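Local coordinates for sensor protein (Vibrio cholerae O1 biovar El Tor, PDB 3MXQ), which is a sensor histidine kinase, seen here through its PAS-type sensor domain, and transfers a phosphoryl group from ATP to a histidine in phosphorelay signalling, at the interface of chains A and B. Coordinates in Å, arbitrary orientation; residue numbers count along the deposited sequence, not the author numbering. Chains: chain A/B, Sensor protein.

The interface of chains A and B. Residues chain A 32, 50, 105; chain B 49.
Between two PAS-fold sensor domains, the short helix 49-53 of chain A meets its counterpart 49-52 of chain B, where B:Glu49 reaches over to A:Tyr50 and A:Phe105. The phenol hydroxyl OH of A:Tyr50 gives a hydrogen bond, 3.2 Å long, to the carboxylate oxygen OE2 of B:Glu49, and OE2 accepts it through its syn lone pair, which faces OE1. That second oxygen, OE1, stays farther off, 3.9 Å from the same A:Tyr50 OH. The two side chains meet nearly at right angles, with the carboxylate standing nearly perpendicular to the phenol ring (86° between planes). B:Glu49 comes to chain A with CG anti to its backbone N (chi1 180°) and an extended chain beyond, which carries the carboxylate to the phenol.

A:Phe105, from a loop, runs antiparallel alongside B:Glu49, its ring also almost perpendicular to the carboxylate. Its rim carbon CE2 comes to 3.5 Å from OE2 of B:Glu49 and to 4.1 Å from the carboxylate carbon CD. The oxygen bonded to the tyrosine thus lies off the CE2 corner, near the plane of the phenylalanine ring and not over a face. On the side of the A:Tyr50 ring away from OE2, A:Ser32, in the loop after helix 13-31, lays its CB over the face, 3.9 Å above the plane and displaced toward the rim, and may limit the tilt of the phenol. Its hydroxyl OG is 4.3 Å from OE1 of B:Glu49, too far for a direct bond. Two-fold symmetry repeats the contact with chains exchanged; the structure alone does not show whether this pairing is the signalling dimer.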
loop_
_atom_site.group_PDB
_atom_site.type_symbol
_atom_site.label_atom_id
_atom_site.label_comp_id
_atom_site.label_asym_id
_atom_site.label_seq_id
_atom_site.Cartn_x
_atom_site.Cartn_y
_atom_site.Cartn_z
ATOM N N SER A 32 2.135 -8.308 2.493
ATOM C CA SER A 32 0.862 -8.891 2.879
ATOM C C SER A 32 0.989 -9.626 4.207
ATOM O O SER A 32 2.042 -10.148 4.536
ATOM C CB SER A 32 0.295 -9.785 1.773
ATOM O OG SER A 32 1.092 -10.931 1.578
ATOM N N TYR A 50 -6.447 -12.510 3.060
ATOM C CA TYR A 50 -5.154 -13.160 3.180
ATOM C C TYR A 50 -5.125 -14.205 4.300
ATOM O O TYR A 50 -4.459 -15.233 4.165
ATOM C CB TYR A 50 -4.058 -12.122 3.382
ATOM C CG TYR A 50 -2.670 -12.695 3.298
ATOM C CD1 TYR A 50 -2.092 -12.992 2.069
ATOM C CD2 TYR A 50 -1.932 -12.947 4.451
ATOM C CE1 TYR A 50 -0.809 -13.530 1.986
ATOM C CE2 TYR A 50 -0.643 -13.476 4.391
ATOM C CZ TYR A 50 -0.088 -13.766 3.156
ATOM O OH TYR A 50 1.179 -14.304 3.087
ATOM N N PHE A 105 2.843 -20.876 6.722
ATOM C CA PHE A 105 4.028 -20.394 5.995
ATOM C C PHE A 105 5.221 -20.258 6.949
ATOM O O PHE A 105 5.592 -21.203 7.650
ATOM C CB PHE A 105 3.750 -19.047 5.316
ATOM C CG PHE A 105 4.148 -18.974 3.855
ATOM C CD1 PHE A 105 5.372 -19.462 3.410
ATOM C CD2 PHE A 105 3.294 -18.368 2.933
ATOM C CE1 PHE A 105 5.730 -19.380 2.065
ATOM C CE2 PHE A 105 3.637 -18.271 1.586
ATOM C CZ PHE A 105 4.860 -18.781 1.148
ATOM N N GLU B 49 2.382 -15.277 -5.673
ATOM C CA GLU B 49 1.763 -16.022 -4.579
ATOM C C GLU B 49 0.250 -15.845 -4.702
ATOM O O GLU B 49 -0.512 -16.792 -4.510
ATOM C CB GLU B 49 2.249 -15.546 -3.203
ATOM C CG GLU B 49 1.618 -16.293 -2.008
ATOM C CD GLU B 49 1.684 -15.500 -0.690
ATOM O OE1 GLU B 49 2.225 -14.360 -0.685
ATOM O OE2 GLU B 49 1.191 -16.015 0.352
#